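PDB 4CU9: beta-galactosidase from Streptococcus pneumoniae, which hydrolyses beta-galactosides as a multidomain enzyme and is represented here by a carbohydrate-binding module that probably recognises galactose-containing glycans. Local coordinates for residues A[22-27]-A[113-118]; A[47-52]-A[172-177]; A[84-89]-A[147-152]; A[95-100]-A[164-169]. All coordinates share one frame; numbering follows the deposited sequence.

Interaction 1. Residues A[22-27]-A[113-118]; sequences SATNDI and YYSNYQ. With EDO (1,2-ethanediol), chain D.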
loop_
_atom_site.group_PDB
_atom_site.type_symbol
_atom_site.label_atom_id
_atom_site.label_comp_id
_atom_site.label_asym_id
_atom_site.label_seq_id
_atom_site.Cartn_x
_atom_site.Cartn_y
_atom_site.Cartn_z
ATOM N N SER A 22 6.293 -2.999 1.580
ATOM C CA SER A 22 7.752 -3.090 1.644
ATOM C C SER A 22 8.267 -3.204 3.088
ATOM O O SER A 22 9.269 -3.897 3.327
ATOM C CB SER A 22 8.402 -1.910 0.918
ATOM O OG SER A 22 8.076 -0.658 1.473
ATOM N N ALA A 23 7.634 -2.463 3.997
ATOM C CA ALA A 23 7.937 -2.522 5.430
ATOM C C ALA A 23 6.709 -2.265 6.284
ATOM O O ALA A 23 5.828 -1.545 5.869
ATOM C CB ALA A 23 8.994 -1.502 5.800
ATOM N N THR A 24 6.674 -2.830 7.500
ATOM C CA THR A 24 5.541 -2.630 8.373
ATOM C C THR A 24 6.044 -2.709 9.815
ATOM O O THR A 24 6.934 -3.510 10.116
ATOM C CB THR A 24 4.451 -3.722 8.167
ATOM O OG1 THR A 24 3.914 -3.685 6.844
ATOM C CG2 THR A 24 3.319 -3.623 9.158
ATOM N N ASN A 25 5.465 -1.887 10.683
ATOM C CA ASN A 25 5.721 -1.936 12.134
ATOM C C ASN A 25 4.899 -3.059 12.787
ATOM O O ASN A 25 3.964 -2.814 13.553
ATOM C CB ASN A 25 5.395 -0.585 12.734
ATOM C CG ASN A 25 5.557 -0.545 14.231
ATOM O OD1 ASN A 25 6.543 -1.035 14.775
ATOM N ND2 ASN A 25 4.611 0.079 14.895
ATOM N N ASP A 26 5.215 -4.291 12.439
ATOM C CA ASP A 26 4.527 -5.458 13.011
ATOM C C ASP A 26 5.500 -6.476 13.598
ATOM O O ASP A 26 5.132 -7.632 13.797
ATOM C CB ASP A 26 3.613 -6.141 11.970
ATOM C CG ASP A 26 4.382 -6.684 10.778
ATOM O OD1 ASP A 26 5.640 -6.604 10.768
ATOM O OD2 ASP A 26 3.709 -7.233 9.885
ATOM N N ILE A 27 6.738 -6.058 13.825
ATOM C CA ILE A 27 7.780 -6.962 14.300
ATOM C C ILE A 27 7.833 -6.973 15.837
ATOM O O ILE A 27 7.925 -8.027 16.461
ATOM C CB ILE A 27 9.156 -6.513 13.770
ATOM C CG1 ILE A 27 9.190 -6.547 12.234
ATOM C CG2 ILE A 27 10.260 -7.380 14.344
ATOM C CD1 ILE A 27 8.644 -7.839 11.673
ATOM N N TYR A 113 6.730 -13.077 3.511
ATOM C CA TYR A 113 6.840 -11.898 4.358
ATOM C C TYR A 113 6.186 -10.741 3.636
ATOM O O TYR A 113 6.852 -9.795 3.226
ATOM C CB TYR A 113 8.307 -11.597 4.680
ATOM C CG TYR A 113 8.909 -12.634 5.636
ATOM C CD1 TYR A 113 8.756 -12.498 7.000
ATOM C CD2 TYR A 113 9.608 -13.738 5.164
ATOM C CE1 TYR A 113 9.290 -13.430 7.891
ATOM C CE2 TYR A 113 10.150 -14.682 6.043
ATOM C CZ TYR A 113 9.981 -14.526 7.402
ATOM O OH TYR A 113 10.486 -15.434 8.303
ATOM N N TYR A 114 4.865 -10.846 3.482
ATOM C CA TYR A 114 4.144 -9.893 2.648
ATOM C C TYR A 114 4.048 -8.496 3.289
ATOM O O TYR A 114 3.822 -7.537 2.582
ATOM C CB TYR A 114 2.773 -10.433 2.244
ATOM C CG TYR A 114 1.863 -10.772 3.381
ATOM C CD1 TYR A 114 1.139 -9.777 4.027
ATOM C CD2 TYR A 114 1.686 -12.099 3.806
ATOM C CE1 TYR A 114 0.266 -10.057 5.047
ATOM C CE2 TYR A 114 0.792 -12.391 4.822
ATOM C CZ TYR A 114 0.101 -11.367 5.451
ATOM O OH TYR A 114 -0.790 -11.629 6.464
ATOM N N SER A 115 4.287 -8.380 4.585
ATOM C CA SER A 115 4.293 -7.058 5.261
ATOM C C SER A 115 5.666 -6.417 5.332
ATOM O O SER A 115 5.799 -5.244 5.706
ATOM C CB SER A 115 3.753 -7.182 6.678
ATOM O OG SER A 115 4.730 -7.782 7.516
ATOM N N ASN A 116 6.701 -7.176 4.985
ATOM C CA ASN A 116 8.059 -6.709 5.111
ATOM C C ASN A 116 8.938 -7.328 4.026
ATOM O O ASN A 116 10.006 -7.882 4.306
ATOM C CB ASN A 116 8.598 -7.036 6.499
ATOM C CG ASN A 116 8.250 -6.000 7.511
ATOM O OD1 ASN A 116 8.758 -4.909 7.462
ATOM N ND2 ASN A 116 7.358 -6.335 8.446
ATOM N N TYR A 117 8.514 -7.178 2.767
ATOM C CA TYR A 117 9.230 -7.856 1.708
ATOM C C TYR A 117 10.615 -7.307 1.522
ATOM O O TYR A 117 11.504 -8.053 1.112
ATOM C CB TYR A 117 8.457 -7.932 0.396
ATOM C CG TYR A 117 8.257 -6.663 -0.367
ATOM C CD1 TYR A 117 9.329 -6.006 -0.990
ATOM C CD2 TYR A 117 6.996 -6.121 -0.479
ATOM C CE1 TYR A 117 9.131 -4.831 -1.721
ATOM C CE2 TYR A 117 6.798 -4.956 -1.191
ATOM C CZ TYR A 117 7.861 -4.319 -1.815
ATOM O OH TYR A 117 7.633 -3.156 -2.512
ATOM N N GLN A 118 10.831 -6.023 1.820
ATOM C CA GLN A 118 12.151 -5.453 1.533
ATOM C C GLN A 118 13.255 -6.069 2.373
ATOM O O GLN A 118 14.309 -6.442 1.837
ATOM C CB GLN A 118 12.179 -3.940 1.667
ATOM C CG GLN A 118 13.380 -3.360 0.969
ATOM C CD GLN A 118 13.155 -1.936 0.551
ATOM O OE1 GLN A 118 13.040 -1.056 1.387
ATOM N NE2 GLN A 118 13.080 -1.712 -0.733
HETATM C C1 EDO D . 10.818 -1.609 -3.784
HETATM O O1 EDO D . 9.549 -1.516 -3.101
HETATM C C2 EDO D . 10.739 -1.674 -5.314
HETATM O O2 EDO D . 10.483 -0.376 -5.845
HETATM O O HOH W 1 11.044 -4.566 5.116
HETATM O O HOH W 2 10.209 0.150 2.700
#
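Asn116 reaches across to the 22-27 loop, and its side chain can be followed outward from the backbone. CB starts out alongside the loop rather than at it; chi1 of -85° puts CG anti to the carbonyl carbon, 3.5 Å from Thr24 N. Beyond CG the amide splits its work. OD1 accepts the Thr24 N-H at 2.9 Å, with the donor standing above the carbonyl plane, 48° out of it. ND2 gives a weak bond to Thr24 O and lies tip to tip with the Asp26 carboxylate, the two planes 52° apart. Ile27 CD1 touches ND2 as well. In this beta-sandwich module of the galactose-binding domain family the contact joins the loop after strand 18-21 to the type I turn 113-116 that leads into helix 117-120. Ser115 grips the same loop twice: OG donates to the syn lone pair of Asp26 OD2 at 2.6 Å, and O takes the Thr24 OG1 proton at 2.7 Å. Gln118 N bonds to Ser22 O, and Ser22 CA lies over a face of the Tyr117 ring, 3.6 Å from its centroid. Tyr117 OH is hydrogen-bonded at 2.6 Å to O1 of an ethanediol, probably from the crystallisation liquor, which Arg162 also holds.

Interaction 2. Residues A[47-52]-A[172-177]; sequences RRWTNW and SGVAMI. With CA (calcium ion), chain C.
Trp49 and Met176 form an antiparallel hydrogen-bonded pair, the two segments running 162° apart end to end. Trp49 N reaches Met176 O at 2.8 Å and Met176 N reaches Trp49 O at 2.9 Å. Thr50 and Ala175 follow as a non-hydrogen-bonded pair, with Thr50 OG1 3.3 Å from Ala175 CB. Past them the backbone pairing weakens to a long Asn51 N to Val174 O bond, and a side chain takes over: Asn51 OD1 accepts the Val174 N-H at 2.8 Å, in the carbonyl plane. Its CG sits between the backbone N and the carbonyl carbon (chi1 71°), and OD1 also lies close to Gly173 CA. This short strand 49-50 borders strand 173-182 in the beta-sandwich of the galactose-binding domain family. On the Trp49 side of the sheet Met176 CG meets the edge of the indole at CE3, 4.0 Å away, while the sulfur makes an oblique Met-aromatic contact. Val174 CG1 packs against Trp49 CZ3, and the indole N-H goes to Thr24 OG1. At the chain corner Ile177 O binds the calcium ion at 2.3 Å; a water on the metal donates to Arg47 O. Tyr37, Asp40, Asp42 and Glu178 complete the protein ligands, and Arg47 forms a salt bridge with Asp40. Trp52 NE1 and CD1 rest against Ser172 CB.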
loop_
_atom_site.group_PDB
_atom_site.type_symbol
_atom_site.label_atom_id
_atom_site.label_comp_id
_atom_site.label_asym_id
_atom_site.label_seq_id
_atom_site.Cartn_x
_atom_site.Cartn_y
_atom_site.Cartn_z
ATOM N N ARG A 47 -6.985 0.467 13.892
ATOM C CA ARG A 47 -6.550 -0.633 13.046
ATOM C C ARG A 47 -5.882 -0.053 11.809
ATOM O O ARG A 47 -6.522 0.181 10.787
ATOM C CB ARG A 47 -7.727 -1.505 12.653
ATOM C CG ARG A 47 -8.372 -2.256 13.816
ATOM C CD ARG A 47 -9.693 -2.886 13.409
ATOM N NE ARG A 47 -9.570 -3.835 12.277
ATOM C CZ ARG A 47 -9.339 -5.149 12.406
ATOM N NH1 ARG A 47 -9.184 -5.696 13.607
ATOM N NH2 ARG A 47 -9.271 -5.929 11.329
ATOM N N ARG A 48 -4.588 0.192 11.900
ATOM C CA ARG A 48 -3.879 0.817 10.789
ATOM C C ARG A 48 -2.628 0.035 10.405
ATOM O O ARG A 48 -2.116 -0.772 11.180
ATOM C CB ARG A 48 -3.514 2.246 11.149
ATOM C CG ARG A 48 -2.635 2.314 12.376
ATOM C CD ARG A 48 -2.793 3.603 13.103
ATOM N NE ARG A 48 -1.898 3.614 14.261
ATOM C CZ ARG A 48 -2.286 3.703 15.532
ATOM N NH1 ARG A 48 -3.554 3.818 15.866
ATOM N NH2 ARG A 48 -1.375 3.701 16.480
ATOM N N TRP A 49 -2.209 0.229 9.168
ATOM C CA TRP A 49 -0.896 -0.141 8.733
ATOM C C TRP A 49 -0.003 1.082 8.894
ATOM O O TRP A 49 -0.382 2.202 8.578
ATOM C CB TRP A 49 -0.909 -0.591 7.268
ATOM C CG TRP A 49 0.472 -0.666 6.722
ATOM C CD1 TRP A 49 1.346 -1.694 6.862
ATOM C CD2 TRP A 49 1.149 0.346 6.018
ATOM N NE1 TRP A 49 2.532 -1.393 6.244
ATOM C CE2 TRP A 49 2.438 -0.138 5.721
ATOM C CE3 TRP A 49 0.781 1.621 5.556
ATOM C CZ2 TRP A 49 3.365 0.609 5.018
ATOM C CZ3 TRP A 49 1.695 2.354 4.863
ATOM C CH2 TRP A 49 2.985 1.859 4.609
ATOM N N THR A 50 1.228 0.830 9.308
ATOM C CA THR A 50 2.211 1.852 9.382
ATOM C C THR A 50 3.573 1.205 9.149
ATOM O O THR A 50 3.731 -0.021 9.318
ATOM C CB THR A 50 2.115 2.310 10.849
ATOM O OG1 THR A 50 1.148 3.364 11.042
ATOM C CG2 THR A 50 3.342 2.460 11.498
ATOM N N ASN A 51 4.546 2.009 8.753
ATOM C CA ASN A 51 5.967 1.532 8.715
ATOM C C ASN A 51 6.795 2.313 9.703
ATOM O O ASN A 51 7.993 2.494 9.516
ATOM C CB ASN A 51 6.563 1.692 7.320
ATOM C CG ASN A 51 6.812 3.145 6.973
ATOM O OD1 ASN A 51 6.024 4.029 7.350
ATOM N ND2 ASN A 51 7.908 3.410 6.256
ATOM N N TRP A 52 6.144 2.773 10.772
ATOM C CA TRP A 52 6.805 3.522 11.836
ATOM C C TRP A 52 7.982 2.693 12.404
ATOM O O TRP A 52 7.917 1.465 12.575
ATOM C CB TRP A 52 5.829 3.844 12.995
ATOM C CG TRP A 52 6.470 4.729 14.053
ATOM C CD1 TRP A 52 6.577 6.075 14.017
ATOM C CD2 TRP A 52 7.121 4.301 15.252
ATOM N NE1 TRP A 52 7.267 6.535 15.115
ATOM C CE2 TRP A 52 7.606 5.456 15.899
ATOM C CE3 TRP A 52 7.347 3.047 15.842
ATOM C CZ2 TRP A 52 8.300 5.401 17.106
ATOM C CZ3 TRP A 52 8.045 2.990 17.039
ATOM C CH2 TRP A 52 8.517 4.164 17.662
ATOM N N SER A 172 8.085 9.834 11.112
ATOM C CA SER A 172 8.875 8.596 11.123
ATOM C C SER A 172 8.243 7.471 10.301
ATOM O O SER A 172 8.748 6.338 10.282
ATOM C CB SER A 172 9.087 8.129 12.560
ATOM O OG SER A 172 9.969 8.998 13.247
ATOM N N GLY A 173 7.126 7.774 9.634
ATOM C CA GLY A 173 6.513 6.806 8.759
ATOM C C GLY A 173 5.225 7.309 8.144
ATOM O O GLY A 173 4.770 8.442 8.388
ATOM N N VAL A 174 4.673 6.451 7.315
ATOM C CA VAL A 174 3.348 6.658 6.710
ATOM C C VAL A 174 2.366 5.765 7.438
ATOM O O VAL A 174 2.710 4.636 7.864
ATOM C CB VAL A 174 3.366 6.341 5.186
ATOM C CG1 VAL A 174 1.985 6.547 4.514
ATOM C CG2 VAL A 174 4.417 7.179 4.492
ATOM N N ALA A 175 1.128 6.247 7.586
ATOM C CA ALA A 175 0.071 5.471 8.202
ATOM C C ALA A 175 -1.211 5.471 7.376
ATOM O O ALA A 175 -1.603 6.509 6.804
ATOM C CB ALA A 175 -0.213 5.977 9.616
ATOM N N MET A 176 -1.823 4.298 7.255
ATOM C CA MET A 176 -3.042 4.137 6.485
ATOM C C MET A 176 -4.024 3.233 7.150
ATOM O O MET A 176 -3.657 2.202 7.760
ATOM C CB MET A 176 -2.797 3.564 5.063
ATOM C CG MET A 176 -1.813 4.301 4.209
ATOM S SD MET A 176 -1.728 3.703 2.497
ATOM C CE MET A 176 -3.264 4.246 1.830
ATOM N N ILE A 177 -5.291 3.594 6.970
ATOM C CA ILE A 177 -6.393 2.814 7.508
ATOM C C ILE A 177 -7.043 1.927 6.455
ATOM O O ILE A 177 -7.594 0.894 6.786
ATOM C CB ILE A 177 -7.423 3.771 8.146
ATOM C CG1 ILE A 177 -6.825 4.355 9.421
ATOM C CG2 ILE A 177 -8.746 3.088 8.453
ATOM C CD1 ILE A 177 -7.494 5.658 9.832
HETATM CA CA CA C . -8.919 -0.931 7.242
HETATM O O HOH W 3 -8.634 -0.658 9.520
HETATM O O HOH W 4 9.982 4.261 9.562
#

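Interaction 3. Residues A[84-89]-A[147-152]; sequences LHFFAD and DEINVT
Leu84 and Ile149 face each other as an antiparallel hydrogen-bonded pair, with the axes of strands 84-86 and 149-152 6.3 Å apart at closest approach and their directions 146° apart. The pairing joins neighbouring strands 73-86 and 149-158 of the galactose-binding domain beta-sandwich. Leu84 N bonds to Ile149 O at 2.9 Å, and the return bond from Ile149 N to Leu84 O is straighter, 170° at the hydrogen. Both side chains turn to the buried face. There Leu84 CD1 touches Val151 CG2 at 4.2 Å, and Leu84 also packs on Met176 and Trp163. Ile149 CD1 comes up in the plane of the Phe86 ring and touches its edge at CD2, 3.7 Å away. Over on the other face, Glu148 N lies over a face of the His85 ring, and Glu148 forms a salt bridge with Lys83. After Leu84 the strands part, and a water takes the place of a direct bond: it accepts from Phe86 N at 2.8 Å and donates to Asp147 O at 2.6 Å.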
loop_
_atom_site.group_PDB
_atom_site.type_symbol
_atom_site.label_atom_id
_atom_site.label_comp_id
_atom_site.label_asym_id
_atom_site.label_seq_id
_atom_site.Cartn_x
_atom_site.Cartn_y
_atom_site.Cartn_z
ATOM N N LEU A 84 -8.039 5.955 -0.733
ATOM C CA LEU A 84 -6.947 6.047 0.208
ATOM C C LEU A 84 -7.440 6.661 1.499
ATOM O O LEU A 84 -8.057 7.742 1.455
ATOM C CB LEU A 84 -5.877 6.962 -0.395
ATOM C CG LEU A 84 -5.138 6.470 -1.627
ATOM C CD1 LEU A 84 -4.281 7.554 -2.246
ATOM C CD2 LEU A 84 -4.228 5.369 -1.176
ATOM N N HIS A 85 -7.201 6.011 2.637
ATOM C CA HIS A 85 -7.538 6.595 3.948
ATOM C C HIS A 85 -6.273 6.630 4.801
ATOM O O HIS A 85 -5.802 5.571 5.256
ATOM C CB HIS A 85 -8.581 5.732 4.646
ATOM C CG HIS A 85 -9.283 6.395 5.790
ATOM N ND1 HIS A 85 -8.883 7.589 6.343
ATOM C CD2 HIS A 85 -10.393 6.021 6.477
ATOM C CE1 HIS A 85 -9.716 7.929 7.319
ATOM N NE2 HIS A 85 -10.647 6.999 7.411
ATOM N N PHE A 86 -5.724 7.811 5.013
ATOM C CA PHE A 86 -4.514 7.979 5.789
ATOM C C PHE A 86 -4.816 8.286 7.235
ATOM O O PHE A 86 -5.895 8.808 7.567
ATOM C CB PHE A 86 -3.643 9.086 5.186
ATOM C CG PHE A 86 -3.114 8.742 3.828
ATOM C CD1 PHE A 86 -2.082 7.835 3.697
ATOM C CD2 PHE A 86 -3.610 9.340 2.690
ATOM C CE1 PHE A 86 -1.586 7.495 2.464
ATOM C CE2 PHE A 86 -3.107 9.035 1.465
ATOM C CZ PHE A 86 -2.080 8.127 1.352
ATOM N N PHE A 87 -3.820 8.019 8.084
ATOM C CA PHE A 87 -3.920 8.257 9.507
ATOM C C PHE A 87 -2.732 9.098 9.905
ATOM O O PHE A 87 -1.723 9.093 9.214
ATOM C CB PHE A 87 -3.854 6.937 10.259
ATOM C CG PHE A 87 -3.703 7.072 11.760
ATOM C CD1 PHE A 87 -4.808 7.261 12.559
ATOM C CD2 PHE A 87 -2.460 6.938 12.367
ATOM C CE1 PHE A 87 -4.686 7.355 13.937
ATOM C CE2 PHE A 87 -2.329 6.992 13.740
ATOM C CZ PHE A 87 -3.444 7.212 14.529
ATOM N N ALA A 88 -2.873 9.838 11.001
ATOM C CA ALA A 88 -1.726 10.557 11.567
ATOM C C ALA A 88 -1.764 10.537 13.071
ATOM O O ALA A 88 -2.826 10.530 13.670
ATOM C CB ALA A 88 -1.718 11.991 11.068
ATOM N N ASP A 89 -0.573 10.584 13.655
ATOM C CA ASP A 89 -0.374 10.728 15.090
ATOM C C ASP A 89 1.033 11.296 15.271
ATOM O O ASP A 89 1.579 11.891 14.324
ATOM C CB ASP A 89 -0.609 9.394 15.823
ATOM C CG ASP A 89 0.421 8.335 15.500
ATOM O OD1 ASP A 89 1.330 8.575 14.668
ATOM O OD2 ASP A 89 0.324 7.244 16.123
ATOM N N ASP A 147 -10.222 12.408 5.963
ATOM C CA ASP A 147 -11.263 11.879 5.095
ATOM C C ASP A 147 -10.636 10.903 4.125
ATOM O O ASP A 147 -9.459 11.019 3.792
ATOM C CB ASP A 147 -11.911 13.003 4.284
ATOM C CG ASP A 147 -12.967 13.723 5.045
ATOM O OD1 ASP A 147 -14.014 13.106 5.313
ATOM O OD2 ASP A 147 -12.754 14.903 5.366
ATOM N N GLU A 148 -11.448 9.973 3.655
ATOM C CA GLU A 148 -11.089 9.132 2.524
ATOM C C GLU A 148 -10.878 9.969 1.257
ATOM O O GLU A 148 -11.627 10.917 0.981
ATOM C CB GLU A 148 -12.178 8.062 2.345
ATOM C CG GLU A 148 -12.381 7.504 0.968
ATOM C CD GLU A 148 -13.443 6.426 0.963
ATOM O OE1 GLU A 148 -13.179 5.392 1.608
ATOM O OE2 GLU A 148 -14.511 6.625 0.325
ATOM N N ILE A 149 -9.824 9.635 0.516
ATOM C CA ILE A 149 -9.446 10.308 -0.711
ATOM C C ILE A 149 -9.822 9.405 -1.874
ATOM O O ILE A 149 -9.548 8.204 -1.843
ATOM C CB ILE A 149 -7.929 10.587 -0.774
ATOM C CG1 ILE A 149 -7.500 11.546 0.343
ATOM C CG2 ILE A 149 -7.555 11.156 -2.131
ATOM C CD1 ILE A 149 -6.040 11.403 0.724
ATOM N N ASN A 150 -10.448 9.979 -2.904
ATOM C CA ASN A 150 -10.856 9.214 -4.054
ATOM C C ASN A 150 -9.956 9.603 -5.220
ATOM O O ASN A 150 -9.647 10.779 -5.400
ATOM C CB ASN A 150 -12.341 9.410 -4.396
ATOM C CG ASN A 150 -13.274 8.982 -3.273
ATOM O OD1 ASN A 150 -13.601 7.801 -3.129
ATOM N ND2 ASN A 150 -13.716 9.948 -2.467
ATOM N N VAL A 151 -9.541 8.598 -5.978
ATOM C CA VAL A 151 -8.585 8.738 -7.064
ATOM C C VAL A 151 -9.117 8.084 -8.324
ATOM O O VAL A 151 -9.713 7.026 -8.259
ATOM C CB VAL A 151 -7.251 8.045 -6.674
ATOM C CG1 VAL A 151 -6.333 7.819 -7.873
ATOM C CG2 VAL A 151 -6.525 8.758 -5.546
ATOM N N THR A 152 -8.904 8.735 -9.479
ATOM C CA THR A 152 -9.198 8.141 -10.767
ATOM C C THR A 152 -7.957 8.081 -11.633
ATOM O O THR A 152 -7.007 8.868 -11.504
ATOM C CB THR A 152 -10.272 8.944 -11.539
ATOM O OG1 THR A 152 -9.873 10.315 -11.581
ATOM C CG2 THR A 152 -11.566 8.878 -10.858
HETATM O O HOH W 5 -7.055 10.244 4.378
#

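Interaction 4. Residues A[95-100]-A[164-169]; sequences PSKLVL and RMERKA
Leu98 and Met165 lie side by side and point the same way, with Leu98 CD1 3.6 Å from Met165 CG. A Leu98 chi2 of 65° puts CD1 there, and Met165 SD, extended from CB (chi2 171°), touches both Leu98 CD1 and Pro95 CG. The proline sets CB against Met165 CB, 3.8 Å apart. Phe86 of strand 73-86 packs on all three of these side chains. Between the side chains runs the antiparallel pairing of strands 97-103 and 160-166, part of the beta-sandwich that defines the galactose-binding domain family; the short segments are 175° apart in direction. Val99 and Arg164 exchange a pair of backbone bonds, the one from Arg164 N to Val99 O measuring 2.7 Å, and Glu166 N donates to Lys97 O. On the opposite face Val99 and Arg164 again run side by side. Arg164 NH2 lies 3.9 Å from Val99 CG1, and Val99 CB and CG2 lie over one face of the guanidinium; its NE makes a salt bridge with Glu101. Next along, Lys97 crosses Glu166 obliquely, CD 3.5 Å from OE2, although the ammonium and carboxylate are not in contact. Beyond the strand pairing, Ser96 N bonds to Glu166 O at 2.8 Å, and Lys168 CG packs on Ser96 CB.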
loop_
_atom_site.group_PDB
_atom_site.type_symbol
_atom_site.label_atom_id
_atom_site.label_comp_id
_atom_site.label_asym_id
_atom_site.label_seq_id
_atom_site.Cartn_x
_atom_site.Cartn_y
_atom_site.Cartn_z
ATOM N N PRO A 95 1.591 10.703 3.318
ATOM C CA PRO A 95 2.908 10.915 2.767
ATOM C C PRO A 95 3.029 12.295 2.110
ATOM O O PRO A 95 2.006 12.937 1.829
ATOM C CB PRO A 95 3.003 9.836 1.682
ATOM C CG PRO A 95 1.565 9.599 1.255
ATOM C CD PRO A 95 0.767 9.803 2.489
ATOM N N SER A 96 4.272 12.719 1.876
ATOM C CA SER A 96 4.579 13.984 1.192
ATOM C C SER A 96 4.511 13.796 -0.289
ATOM O O SER A 96 4.247 14.722 -1.026
ATOM C CB SER A 96 5.998 14.453 1.586
ATOM O OG SER A 96 6.939 13.382 1.504
ATOM N N LYS A 97 4.752 12.572 -0.752
ATOM C CA LYS A 97 4.755 12.222 -2.188
ATOM C C LYS A 97 4.099 10.859 -2.335
ATOM O O LYS A 97 4.265 10.001 -1.454
ATOM C CB LYS A 97 6.169 12.130 -2.688
ATOM C CG LYS A 97 6.314 11.843 -4.161
ATOM C CD LYS A 97 7.718 11.333 -4.490
ATOM C CE LYS A 97 7.765 10.721 -5.878
ATOM N NZ LYS A 97 7.111 11.686 -6.851
ATOM N N LEU A 98 3.385 10.664 -3.436
ATOM C CA LEU A 98 2.457 9.530 -3.646
ATOM C C LEU A 98 2.527 9.209 -5.142
ATOM O O LEU A 98 2.171 10.063 -5.973
ATOM C CB LEU A 98 1.020 10.006 -3.231
ATOM C CG LEU A 98 -0.174 9.079 -3.263
ATOM C CD1 LEU A 98 -0.056 7.932 -2.261
ATOM C CD2 LEU A 98 -1.479 9.795 -3.005
ATOM N N VAL A 99 3.030 8.032 -5.510
ATOM C CA VAL A 99 3.052 7.580 -6.914
ATOM C C VAL A 99 2.238 6.299 -7.018
ATOM O O VAL A 99 2.449 5.334 -6.208
ATOM C CB VAL A 99 4.481 7.269 -7.406
ATOM C CG1 VAL A 99 4.465 6.731 -8.821
ATOM C CG2 VAL A 99 5.361 8.507 -7.275
ATOM N N LEU A 100 1.305 6.269 -7.957
ATOM C CA LEU A 100 0.541 5.043 -8.236
ATOM C C LEU A 100 1.307 4.189 -9.229
ATOM O O LEU A 100 1.705 4.656 -10.286
ATOM C CB LEU A 100 -0.846 5.364 -8.811
ATOM C CG LEU A 100 -1.774 4.197 -9.181
ATOM C CD1 LEU A 100 -2.128 3.362 -7.956
ATOM C CD2 LEU A 100 -3.050 4.729 -9.813
ATOM N N ARG A 164 3.625 3.949 -4.184
ATOM C CA ARG A 164 5.016 4.171 -3.773
ATOM C C ARG A 164 5.077 5.555 -3.153
ATOM O O ARG A 164 4.842 6.567 -3.813
ATOM C CB ARG A 164 5.982 4.010 -4.934
ATOM C CG ARG A 164 7.462 4.276 -4.570
ATOM C CD ARG A 164 8.373 3.739 -5.654
ATOM N NE ARG A 164 8.158 4.376 -6.947
ATOM C CZ ARG A 164 8.551 5.603 -7.270
ATOM N NH1 ARG A 164 9.227 6.377 -6.418
ATOM N NH2 ARG A 164 8.294 6.068 -8.475
ATOM N N MET A 165 5.311 5.593 -1.850
ATOM C CA MET A 165 5.115 6.812 -1.064
ATOM C C MET A 165 6.411 7.255 -0.365
ATOM O O MET A 165 7.358 6.484 -0.202
ATOM C CB MET A 165 4.038 6.559 -0.028
ATOM C CG MET A 165 2.665 6.197 -0.608
ATOM S SD MET A 165 1.447 5.632 0.648
ATOM C CE MET A 165 2.020 3.997 1.034
ATOM N N GLU A 166 6.443 8.524 0.002
ATOM C CA GLU A 166 7.512 9.064 0.823
ATOM C C GLU A 166 6.911 9.660 2.046
ATOM O O GLU A 166 5.956 10.466 1.973
ATOM C CB GLU A 166 8.306 10.113 0.070
ATOM C CG GLU A 166 9.094 9.510 -1.098
ATOM C CD GLU A 166 10.024 10.513 -1.784
ATOM O OE1 GLU A 166 10.244 11.623 -1.256
ATOM O OE2 GLU A 166 10.547 10.171 -2.867
ATOM N N ARG A 167 7.435 9.252 3.187
ATOM C CA ARG A 167 7.078 9.915 4.429
ATOM C C ARG A 167 7.459 11.380 4.435
ATOM O O ARG A 167 8.397 11.817 3.736
ATOM C CB ARG A 167 7.703 9.224 5.638
ATOM C CG ARG A 167 9.219 9.349 5.733
ATOM C CD ARG A 167 9.747 8.732 7.039
ATOM N NE ARG A 167 11.214 8.695 7.017
ATOM C CZ ARG A 167 11.984 9.757 7.182
ATOM N NH1 ARG A 167 11.445 10.964 7.431
ATOM N NH2 ARG A 167 13.310 9.632 7.102
ATOM N N LYS A 168 6.746 12.147 5.255
ATOM C CA LYS A 168 7.143 13.540 5.498
ATOM C C LYS A 168 8.441 13.621 6.304
ATOM O O LYS A 168 8.715 12.777 7.171
ATOM C CB LYS A 168 6.034 14.328 6.214
ATOM C CG LYS A 168 4.749 14.386 5.437
ATOM C CD LYS A 168 3.659 15.159 6.171
ATOM C CE LYS A 168 2.418 15.281 5.285
ATOM N NZ LYS A 168 1.302 15.972 5.962
ATOM N N ALA A 169 9.197 14.690 6.063
ATOM C CA ALA A 169 10.503 14.885 6.722
ATOM C C ALA A 169 10.383 15.004 8.245
ATOM O O ALA A 169 11.285 14.597 8.959
ATOM C CB ALA A 169 11.222 16.089 6.139
#

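Interactions 2, 3 and 4 belong to the same beta-sandwich, their centres 12 to 13 Å apart. Interactions 2 and 3 share neighbouring strands 173-182 and 73-86: Ile177 N lies 2.7 Å from His85 O, and Met176 CE packs on Leu84 CD2. Interactions 3 and 4 meet by side-chain packing, Phe86 CE1 3.3 Å from Pro95 CD, while Val174 CG1 touches Met165 SD between 2 and 4. Interaction 1 touches interaction 2, where Asn25 N is 2.9 Å from Thr50 O, and its Ser22 also bonds to Ser63 of strand 61-70. The calcium ion at interaction 2 is about 7 Å from the His85 side chain; the ethanediol of interaction 1 is about 5 Å from that of Arg164.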